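PDB 3IV6: putative Zn-dependent Alcohol Dehydrogenase from Rhodobacter sphaeroides, which binds S-adenosylmethionine in a Rossmann-like domain and, despite its alcohol dehydrogenase name, is probably a methyltransferase whose substrate is unknown. Local coordinates for residues Asp112-Asp117 / Gly142-Ser147; Val237-Ala242 / Met252-Ser257; Leu157-Tyr162 / Asp187-Ala192. All blocks are in the same frame, centred on the assembly; numbering follows the deposited sequence.

Contact 1: Asp112-Asp117 / Gly142-Ser147; sequences DFVLND and GTVRAS. With SAM (S-adenosylmethionine), chain E.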
loop_
_atom_site.group_PDB
_atom_site.type_symbol
_atom_site.label_atom_id
_atom_site.label_comp_id
_atom_site.label_asym_id
_atom_site.label_seq_id
_atom_site.Cartn_x
_atom_site.Cartn_y
_atom_site.Cartn_z
ATOM N N ASP A 112 8.105 7.800 15.271
ATOM C CA ASP A 112 9.100 8.626 14.571
ATOM C C ASP A 112 8.996 8.474 13.036
ATOM O O ASP A 112 9.194 9.446 12.281
ATOM C CB ASP A 112 10.526 8.264 14.990
ATOM C CG ASP A 112 10.818 8.580 16.442
ATOM O OD1 ASP A 112 11.514 7.765 17.087
ATOM O OD2 ASP A 112 10.357 9.644 16.932
ATOM N N PHE A 113 8.697 7.246 12.598
ATOM C CA PHE A 113 8.594 6.909 11.183
ATOM C C PHE A 113 7.374 6.072 10.846
ATOM O O PHE A 113 7.017 5.145 11.572
ATOM C CB PHE A 113 9.840 6.170 10.711
ATOM C CG PHE A 113 11.091 6.981 10.805
ATOM C CD1 PHE A 113 11.457 7.824 9.774
ATOM C CD2 PHE A 113 11.902 6.902 11.929
ATOM C CE1 PHE A 113 12.616 8.572 9.858
ATOM C CE2 PHE A 113 13.046 7.641 12.027
ATOM C CZ PHE A 113 13.412 8.478 10.992
ATOM N N VAL A 114 6.730 6.415 9.733
ATOM C CA VAL A 114 5.702 5.545 9.174
ATOM C C VAL A 114 6.171 5.140 7.792
ATOM O O VAL A 114 6.427 5.988 6.927
ATOM C CB VAL A 114 4.331 6.241 9.091
ATOM C CG1 VAL A 114 3.426 5.571 8.019
ATOM C CG2 VAL A 114 3.645 6.258 10.449
ATOM N N LEU A 115 6.330 3.840 7.602
ATOM C CA LEU A 115 6.724 3.284 6.304
ATOM C C LEU A 115 5.579 2.495 5.615
ATOM O O LEU A 115 4.790 1.806 6.271
ATOM C CB LEU A 115 7.953 2.385 6.465
ATOM C CG LEU A 115 8.971 2.807 7.517
ATOM C CD1 LEU A 115 10.008 1.731 7.693
ATOM C CD2 LEU A 115 9.605 4.148 7.213
ATOM N N ASN A 116 5.472 2.626 4.295
ATOM C CA ASN A 116 4.719 1.644 3.511
ATOM C C ASN A 116 5.177 1.556 2.064
ATOM O O ASN A 116 5.597 2.570 1.474
ATOM C CB ASN A 116 3.206 1.881 3.605
ATOM C CG ASN A 116 2.806 3.326 3.300
ATOM O OD1 ASN A 116 2.663 4.144 4.207
ATOM N ND2 ASN A 116 2.577 3.622 2.028
ATOM N N ASP A 117 5.128 0.343 1.513
ATOM C CA ASP A 117 5.558 0.099 0.141
ATOM C C ASP A 117 4.397 -0.167 -0.806
ATOM O O ASP A 117 3.832 -1.257 -0.790
ATOM C CB ASP A 117 6.519 -1.085 0.070
ATOM C CG ASP A 117 7.032 -1.340 -1.358
ATOM O OD1 ASP A 117 7.277 -0.368 -2.116
ATOM O OD2 ASP A 117 7.218 -2.520 -1.713
ATOM N N GLY A 142 6.966 13.397 12.916
ATOM C CA GLY A 142 7.926 12.447 12.385
ATOM C C GLY A 142 7.969 12.450 10.870
ATOM O O GLY A 142 7.477 13.379 10.227
ATOM N N THR A 143 8.558 11.406 10.297
ATOM C CA THR A 143 8.680 11.295 8.847
ATOM C C THR A 143 7.828 10.148 8.305
ATOM O O THR A 143 7.728 9.091 8.926
ATOM C CB THR A 143 10.166 11.107 8.469
ATOM O OG1 THR A 143 10.938 12.151 9.091
ATOM C CG2 THR A 143 10.363 11.111 6.947
ATOM N N VAL A 144 7.179 10.373 7.171
ATOM C CA VAL A 144 6.452 9.309 6.482
ATOM C C VAL A 144 7.248 8.988 5.244
ATOM O O VAL A 144 7.640 9.891 4.501
ATOM C CB VAL A 144 5.037 9.767 6.064
ATOM C CG1 VAL A 144 4.253 8.681 5.168
ATOM C CG2 VAL A 144 4.257 10.146 7.303
ATOM N N ARG A 145 7.509 7.701 5.036
ATOM C CA ARG A 145 8.125 7.246 3.796
ATOM C C ARG A 145 7.170 6.303 3.098
ATOM O O ARG A 145 6.818 5.221 3.598
ATOM C CB ARG A 145 9.472 6.599 4.083
ATOM C CG ARG A 145 10.492 7.562 4.724
ATOM C CD ARG A 145 11.759 6.855 5.054
ATOM N NE ARG A 145 12.770 7.800 5.507
ATOM C CZ ARG A 145 13.975 7.474 5.984
ATOM N NH1 ARG A 145 14.815 8.449 6.358
ATOM N NH2 ARG A 145 14.351 6.202 6.087
ATOM N N ALA A 146 6.697 6.747 1.946
ATOM C CA ALA A 146 5.675 5.984 1.202
ATOM C C ALA A 146 6.037 5.838 -0.280
ATOM O O ALA A 146 6.159 6.828 -0.985
ATOM C CB ALA A 146 4.294 6.643 1.354
ATOM N N SER A 147 6.242 4.616 -0.748
ATOM C CA SER A 147 6.591 4.450 -2.151
ATOM C C SER A 147 5.322 4.240 -2.962
ATOM O O SER A 147 4.370 3.679 -2.465
ATOM C CB SER A 147 7.442 3.243 -2.291
ATOM O OG SER A 147 6.649 2.125 -1.958
HETATM N N SAM E . 1.814 -5.707 -0.424
HETATM C CA SAM E . 2.802 -4.965 -1.185
HETATM C C SAM E . 4.138 -4.946 -0.474
HETATM O O SAM E . 4.334 -5.483 0.625
HETATM O OXT SAM E . 5.037 -4.386 -1.060
HETATM C CB SAM E . 2.304 -3.567 -1.529
HETATM C CG SAM E . 0.813 -3.310 -1.267
HETATM S SD SAM E . 0.330 -2.918 0.445
HETATM C CE SAM E . 1.867 -3.144 1.384
HETATM C "C5'" SAM E . -0.784 -4.297 0.893
HETATM C "C4'" SAM E . -0.939 -4.651 2.368
HETATM O "O4'" SAM E . -1.545 -3.571 3.057
HETATM C "C3'" SAM E . -1.858 -5.837 2.597
HETATM O "O3'" SAM E . -1.328 -6.554 3.688
HETATM C "C2'" SAM E . -3.172 -5.230 3.042
HETATM O "O2'" SAM E . -3.834 -6.045 3.986
HETATM C "C1'" SAM E . -2.750 -3.926 3.693
HETATM N N9 SAM E . -3.743 -2.865 3.475
HETATM C C8 SAM E . -4.335 -2.541 2.282
HETATM N N7 SAM E . -5.214 -1.524 2.493
HETATM C C5 SAM E . -5.200 -1.182 3.811
HETATM C C6 SAM E . -5.899 -0.211 4.554
HETATM N N6 SAM E . -6.798 0.609 4.004
HETATM N N1 SAM E . -5.663 -0.129 5.904
HETATM C C2 SAM E . -4.762 -1.006 6.495
HETATM N N3 SAM E . -4.061 -1.946 5.778
HETATM C C4 SAM E . -4.279 -2.036 4.446
HETATM O O HOH W 1 2.617 3.371 -0.480
#
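Parallel strand pairing at the middle of a Rossmann-like sheet joins 113-117 to 143-147, with axes 4.7 Å apart and only 4° from alignment. The backbone carries most of the contact through five N-H···O bonds, which begin with Thr143 N to Asp112 O at 2.9 Å and end with Ser147 N to Asn116 O at 3.1 Å. The last three arrive nearly along the C=O axes of their acceptors.

On the face bearing Phe113, Leu115 and Asp117, paired side chains run alongside one another. Phe113 CD1 meets Thr143 CB at 3.8 Å, while Phe113 CE1 lies over the rim of one face of the Arg145 guanidinium. Extended from CG to NE, Arg145 passes Leu115 CD2 with its aliphatic part, and its NH2 is held by the carbonyls of Phe39 and Glu41. On the other face, Asn116 ND2 rests 3.5 Å from Ala146 CB, and a water that accepts weakly from ND2 donates to Ser147 O.

At the C-terminal end, Asp117 places CG anti to its backbone N (chi1 -178°). Its OD1 receives Ser147 OG at 2.6 Å on the anti lone pair, a bond consistent with Ser147 steadying the carboxylate of this S-adenosylmethionine-pocket residue. Helix 125-139 connects the strands, making a beta-alpha-beta crossover with the ligand at the strand ends, as in Rossmann-like methyltransferases.

Contact 2: Val237-Ala242 / Met252-Ser257; sequences VTLEKA and MLYQFS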
loop_
_atom_site.group_PDB
_atom_site.type_symbol
_atom_site.label_atom_id
_atom_site.label_comp_id
_atom_site.label_asym_id
_atom_site.label_seq_id
_atom_site.Cartn_x
_atom_site.Cartn_y
_atom_site.Cartn_z
ATOM N N VAL A 237 1.776 20.249 4.640
ATOM C CA VAL A 237 2.659 19.120 4.352
ATOM C C VAL A 237 3.859 19.510 3.510
ATOM O O VAL A 237 3.780 20.394 2.665
ATOM C CB VAL A 237 1.847 18.069 3.592
ATOM C CG1 VAL A 237 2.730 17.045 2.918
ATOM C CG2 VAL A 237 0.803 17.439 4.515
ATOM N N THR A 238 4.977 18.833 3.724
ATOM C CA THR A 238 6.229 19.208 3.085
ATOM C C THR A 238 6.828 17.989 2.406
ATOM O O THR A 238 7.119 16.999 3.050
ATOM C CB THR A 238 7.227 19.689 4.147
ATOM O OG1 THR A 238 6.682 20.827 4.836
ATOM C CG2 THR A 238 8.597 20.002 3.542
ATOM N N LEU A 239 7.045 18.040 1.106
ATOM C CA LEU A 239 7.720 16.909 0.495
ATOM C C LEU A 239 9.253 17.091 0.566
ATOM O O LEU A 239 9.843 17.884 -0.183
ATOM C CB LEU A 239 7.225 16.682 -0.928
ATOM C CG LEU A 239 7.935 15.534 -1.646
ATOM C CD1 LEU A 239 7.773 14.174 -0.967
ATOM C CD2 LEU A 239 7.543 15.449 -3.121
ATOM N N GLU A 240 9.875 16.359 1.483
ATOM C CA GLU A 240 11.301 16.447 1.727
ATOM C C GLU A 240 12.122 15.806 0.641
ATOM O O GLU A 240 13.200 16.291 0.294
ATOM C CB GLU A 240 11.636 15.777 3.041
ATOM C CG GLU A 240 10.933 16.469 4.214
ATOM C CD GLU A 240 11.009 15.733 5.518
ATOM O OE1 GLU A 240 11.879 14.881 5.704
ATOM O OE2 GLU A 240 10.183 16.020 6.374
ATOM N N LYS A 241 11.638 14.706 0.094
ATOM C CA LYS A 241 12.327 14.118 -1.049
ATOM C C LYS A 241 11.538 13.050 -1.749
ATOM O O LYS A 241 10.480 12.629 -1.280
ATOM C CB LYS A 241 13.767 13.662 -0.728
ATOM C CG LYS A 241 13.926 12.515 0.233
ATOM C CD LYS A 241 15.390 12.133 0.350
ATOM C CE LYS A 241 15.617 11.008 1.337
ATOM N NZ LYS A 241 16.985 10.391 1.192
ATOM N N ALA A 242 12.068 12.623 -2.884
ATOM C CA ALA A 242 11.374 11.694 -3.750
ATOM C C ALA A 242 12.417 10.958 -4.556
ATOM O O ALA A 242 13.080 11.550 -5.373
ATOM C CB ALA A 242 10.447 12.445 -4.656
HETATM N N MSE A 252 8.494 5.348 -7.258
HETATM C CA MSE A 252 9.068 6.487 -6.551
HETATM C C MSE A 252 8.762 6.421 -5.059
HETATM O O MSE A 252 7.619 6.200 -4.659
HETATM C CB MSE A 252 8.545 7.799 -7.137
HETATM C CG MSE A 252 9.202 9.043 -6.560
HETATM SE SE MSE A 252 10.564 9.790 -7.739
HETATM C CE MSE A 252 9.496 9.971 -9.360
ATOM N N LEU A 253 9.791 6.614 -4.240
ATOM C CA LEU A 253 9.616 6.692 -2.794
ATOM C C LEU A 253 9.574 8.141 -2.321
ATOM O O LEU A 253 10.432 8.947 -2.681
ATOM C CB LEU A 253 10.738 5.937 -2.078
ATOM C CG LEU A 253 10.829 6.137 -0.564
ATOM C CD1 LEU A 253 9.493 5.836 0.099
ATOM C CD2 LEU A 253 11.931 5.270 0.027
ATOM N N TYR A 254 8.570 8.465 -1.513
ATOM C CA TYR A 254 8.301 9.857 -1.138
ATOM C C TYR A 254 8.399 9.989 0.339
ATOM O O TYR A 254 7.714 9.256 1.059
ATOM C CB TYR A 254 6.872 10.288 -1.497
ATOM C CG TYR A 254 6.605 10.244 -2.950
ATOM C CD1 TYR A 254 6.631 11.409 -3.712
ATOM C CD2 TYR A 254 6.357 9.032 -3.586
ATOM C CE1 TYR A 254 6.395 11.383 -5.071
ATOM C CE2 TYR A 254 6.116 8.982 -4.972
ATOM C CZ TYR A 254 6.144 10.173 -5.711
ATOM O OH TYR A 254 5.937 10.175 -7.069
ATOM N N GLN A 255 9.215 10.948 0.778
ATOM C CA GLN A 255 9.418 11.228 2.195
ATOM C C GLN A 255 8.801 12.584 2.476
ATOM O O GLN A 255 9.132 13.582 1.835
ATOM C CB GLN A 255 10.910 11.196 2.533
ATOM C CG GLN A 255 11.260 11.749 3.909
ATOM C CD GLN A 255 12.716 11.514 4.259
ATOM O OE1 GLN A 255 13.251 10.439 4.008
ATOM N NE2 GLN A 255 13.368 12.525 4.835
ATOM N N PHE A 256 7.866 12.613 3.410
ATOM C CA PHE A 256 7.130 13.837 3.709
ATOM C C PHE A 256 6.731 13.953 5.182
ATOM O O PHE A 256 6.783 12.993 5.962
ATOM C CB PHE A 256 5.900 14.000 2.789
ATOM C CG PHE A 256 4.861 12.874 2.882
ATOM C CD1 PHE A 256 3.701 13.033 3.653
ATOM C CD2 PHE A 256 5.011 11.669 2.191
ATOM C CE1 PHE A 256 2.706 12.023 3.730
ATOM C CE2 PHE A 256 4.022 10.661 2.284
ATOM C CZ PHE A 256 2.879 10.855 3.039
ATOM N N SER A 257 6.305 15.142 5.558
ATOM C CA SER A 257 6.030 15.415 6.954
ATOM C C SER A 257 5.197 16.675 7.015
ATOM O O SER A 257 5.026 17.327 5.981
ATOM C CB SER A 257 7.342 15.655 7.668
ATOM O OG SER A 257 7.985 16.708 7.005
#
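The ring of Tyr254 has Leu239 CD1 at its edge, close to the ring plane, and the same methyl lies 4.0 Å from Tyr254 CB; Ala242 CB approaches the ring obliquely. Phe256, whose CG takes the crowded position between backbone N and carbonyl carbon (chi1 60°), meets Val237 alongside, CG1 to CD1 at 4.2 Å. Two flat groups meet in a polar pair: the Glu240 carboxylate and the Gln255 amide stand at 85° to each other. Gln255 NE2 donates to Glu240 OE1 at 2.9 Å, almost within the amide plane, onto the anti lone pair.

These groups sit on an antiparallel hairpin, 237-244 with 251-258, at one border of the main sheet. Thr238 and Ser257 form a hydrogen-bonded pair, with Thr238 N 2.7 Å from Ser257 O. A classic beta bulge follows, in which Glu240 and Lys241 both face Gln255: its carbonyl takes a weak bond from Glu240 N and a straighter one from Lys241 N at 3.3 Å. Gln255 N returns to Lys241 O at 2.9 Å, from above the carbonyl plane. Met252, present as selenomethionine, lies at the far end, its SE 4.1 Å from Ala242 CB.

From its place in the bulge, Glu240 points toward the opposite strand, and its carboxylate grips two residues there, OE1 taking the Gln255 amide and OE2 the Ser257 hydroxyl. OE2 also forms a salt bridge with Arg259. Three donors thus converge on Glu240, which would be expected to favour its ionised form.

Contact 3: Leu157-Tyr162 / Asp187-Ala192; sequences LKLIEY and DVLDRA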
loop_
_atom_site.group_PDB
_atom_site.type_symbol
_atom_site.label_atom_id
_atom_site.label_comp_id
_atom_site.label_asym_id
_atom_site.label_seq_id
_atom_site.Cartn_x
_atom_site.Cartn_y
_atom_site.Cartn_z
ATOM N N LEU A 157 -2.493 -2.523 -19.122
ATOM C CA LEU A 157 -2.348 -2.563 -20.572
ATOM C C LEU A 157 -3.250 -3.677 -21.237
ATOM O O LEU A 157 -3.912 -3.443 -22.241
ATOM C CB LEU A 157 -0.857 -2.676 -20.939
ATOM C CG LEU A 157 0.115 -1.568 -20.458
ATOM C CD1 LEU A 157 1.606 -1.895 -20.741
ATOM C CD2 LEU A 157 -0.225 -0.190 -21.030
ATOM N N LYS A 158 -3.307 -4.873 -20.666
ATOM C CA LYS A 158 -4.260 -5.846 -21.149
ATOM C C LYS A 158 -5.698 -5.363 -20.902
ATOM O O LYS A 158 -6.569 -5.580 -21.738
ATOM C CB LYS A 158 -4.044 -7.212 -20.499
ATOM C CG LYS A 158 -2.617 -7.739 -20.612
ATOM C CD LYS A 158 -2.432 -8.741 -21.753
ATOM C CE LYS A 158 -2.458 -8.054 -23.118
ATOM N NZ LYS A 158 -2.171 -9.027 -24.222
ATOM N N LEU A 159 -5.949 -4.708 -19.769
ATOM C CA LEU A 159 -7.290 -4.204 -19.467
ATOM C C LEU A 159 -7.801 -3.179 -20.493
ATOM O O LEU A 159 -8.940 -3.279 -20.971
ATOM C CB LEU A 159 -7.361 -3.602 -18.067
ATOM C CG LEU A 159 -7.472 -4.565 -16.886
ATOM C CD1 LEU A 159 -7.379 -3.783 -15.593
ATOM C CD2 LEU A 159 -8.754 -5.370 -16.928
ATOM N N ILE A 160 -6.978 -2.185 -20.807
ATOM C CA ILE A 160 -7.311 -1.234 -21.864
ATOM C C ILE A 160 -7.606 -1.979 -23.192
ATOM O O ILE A 160 -8.647 -1.767 -23.812
ATOM C CB ILE A 160 -6.174 -0.167 -22.091
ATOM C CG1 ILE A 160 -5.649 0.429 -20.770
ATOM C CG2 ILE A 160 -6.608 0.905 -23.046
ATOM C CD1 ILE A 160 -6.684 0.997 -19.858
ATOM N N GLU A 161 -6.691 -2.851 -23.612
ATOM C CA GLU A 161 -6.777 -3.522 -24.909
ATOM C C GLU A 161 -8.060 -4.327 -25.005
ATOM O O GLU A 161 -8.908 -4.042 -25.853
ATOM C CB GLU A 161 -5.534 -4.413 -25.137
ATOM C CG GLU A 161 -5.563 -5.406 -26.323
ATOM C CD GLU A 161 -4.210 -6.145 -26.555
ATOM O OE1 GLU A 161 -4.227 -7.236 -27.180
ATOM O OE2 GLU A 161 -3.138 -5.641 -26.120
ATOM N N TYR A 162 -8.199 -5.310 -24.111
ATOM C CA TYR A 162 -9.276 -6.305 -24.142
ATOM C C TYR A 162 -10.658 -5.745 -23.730
ATOM O O TYR A 162 -11.693 -6.425 -23.817
ATOM C CB TYR A 162 -8.894 -7.514 -23.267
ATOM C CG TYR A 162 -7.631 -8.285 -23.687
ATOM C CD1 TYR A 162 -7.030 -8.078 -24.922
ATOM C CD2 TYR A 162 -7.057 -9.225 -22.831
ATOM C CE1 TYR A 162 -5.906 -8.770 -25.288
ATOM C CE2 TYR A 162 -5.929 -9.930 -23.191
ATOM C CZ TYR A 162 -5.354 -9.703 -24.424
ATOM O OH TYR A 162 -4.218 -10.404 -24.797
ATOM N N ASP A 187 -15.694 -10.091 -17.727
ATOM C CA ASP A 187 -15.036 -11.161 -18.467
ATOM C C ASP A 187 -13.661 -10.725 -18.960
ATOM O O ASP A 187 -12.793 -11.557 -19.224
ATOM C CB ASP A 187 -15.901 -11.608 -19.647
ATOM C CG ASP A 187 -15.235 -12.681 -20.484
ATOM O OD1 ASP A 187 -15.052 -13.807 -19.976
ATOM O OD2 ASP A 187 -14.893 -12.399 -21.652
ATOM N N VAL A 188 -13.470 -9.415 -19.085
ATOM C CA VAL A 188 -12.198 -8.866 -19.539
ATOM C C VAL A 188 -11.095 -9.110 -18.514
ATOM O O VAL A 188 -9.941 -9.346 -18.873
ATOM C CB VAL A 188 -12.302 -7.355 -19.816
ATOM C CG1 VAL A 188 -10.968 -6.812 -20.303
ATOM C CG2 VAL A 188 -13.400 -7.077 -20.831
ATOM N N LEU A 189 -11.458 -9.054 -17.237
ATOM C CA LEU A 189 -10.504 -9.283 -16.158
ATOM C C LEU A 189 -9.792 -10.621 -16.329
ATOM O O LEU A 189 -8.563 -10.679 -16.370
ATOM C CB LEU A 189 -11.208 -9.232 -14.801
ATOM C CG LEU A 189 -10.302 -9.165 -13.569
ATOM C CD1 LEU A 189 -9.332 -7.998 -13.679
ATOM C CD2 LEU A 189 -11.130 -9.060 -12.298
ATOM N N ASP A 190 -10.571 -11.693 -16.429
ATOM C CA ASP A 190 -10.017 -13.028 -16.619
ATOM C C ASP A 190 -8.953 -13.032 -17.712
ATOM O O ASP A 190 -7.892 -13.636 -17.556
ATOM C CB ASP A 190 -11.126 -14.024 -16.962
ATOM C CG ASP A 190 -12.233 -14.042 -15.927
ATOM O OD1 ASP A 190 -12.567 -12.964 -15.392
ATOM O OD2 ASP A 190 -12.771 -15.135 -15.649
ATOM N N ARG A 191 -9.244 -12.354 -18.817
ATOM C CA ARG A 191 -8.402 -12.426 -20.005
ATOM C C ARG A 191 -7.099 -11.661 -19.805
ATOM O O ARG A 191 -6.102 -11.926 -20.479
ATOM C CB ARG A 191 -9.149 -11.884 -21.225
ATOM C CG ARG A 191 -8.500 -12.231 -22.555
ATOM C CD ARG A 191 -9.542 -12.416 -23.646
ATOM N NE ARG A 191 -9.365 -11.463 -24.739
ATOM C CZ ARG A 191 -10.211 -10.476 -25.014
ATOM N NH1 ARG A 191 -11.300 -10.307 -24.276
ATOM N NH2 ARG A 191 -9.969 -9.656 -26.028
ATOM N N ALA A 192 -7.113 -10.710 -18.876
ATOM C CA ALA A 192 -6.029 -9.744 -18.753
ATOM C C ALA A 192 -5.053 -10.147 -17.653
ATOM O O ALA A 192 -3.934 -9.637 -17.585
ATOM C CB ALA A 192 -6.586 -8.353 -18.487
#
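Stacking dominates the meeting of helix segments 157-162 and 187-192, whose axes approach to 8.8 Å with a crossing angle of 131°. The guanidinium of Arg191 lies flat on one face of the Tyr162 ring, the two planes only 14° apart. It is displaced toward the CB side of the ring: CZ is 4.1 Å from the ring centroid and 30° off the normal, an off-centre cation-pi contact. NH2 lies nearest CD1, whereas the aliphatic CG of Arg191 packs against CD2 and CE2, along the other flank of the same face. Bends at chi2 and chi3 fold the arginine back over the tyrosine.

Polar bonding lies within a segment, with no hydrogen bond crossing between the two. Lys158 NZ donates to Tyr162 OH at 2.5 Å, one helical turn along, the lysine chain being bent at chi2 and chi3 to reach it. The bond holds the hydroxyl end of the ring while Arg191 covers the end nearer the backbone. Two cationic groups therefore attend one tyrosine, and together they may polarise its ring and hydroxyl.

Apolar contacts make up the rest. Ala192 CB lies 3.4 Å from Lys158 CB and 4.0 Å from Leu159 CD2. Val188 spreads its two methyls against the end of the other segment, CG1 3.7 Å from Tyr162 CB and CG2 3.5 Å from Tyr162 O. Leu159 CD2 also meets Leu189 CD1 at 4.2 Å.

Leu159 and Leu189 both rest on Phe182, and Leu159 reaches Phe180 of strand 179-181 as well. Leu189 further touches Leu205, Tyr208 and Arg209 of helix 201-210, so the pair joins that helix to the small antiparallel sheet, away from the ligand pocket.

Followed from the N terminus, the three contacts close in series; none nests in or crosses another. Contact 1 comes first, closing the excursion through helix 125-139 between two parallel strands. The chain leaves strand 143-149 for helix 154-164, where contact 3 opens, and the segment that closes it returns after the short strands 173-174 and 179-181. Contact 2 follows as a hairpin near the C terminus. Its strand 251-258 lies antiparallel beside strand 143-149, so contacts 1 and 2 belong to one sheet, in the strand order 3-2-1-4-5-7-6 of class I methyltransferases. Contact 3 stands apart, its centre about 33 Å from that of contact 1, across the chain's centre.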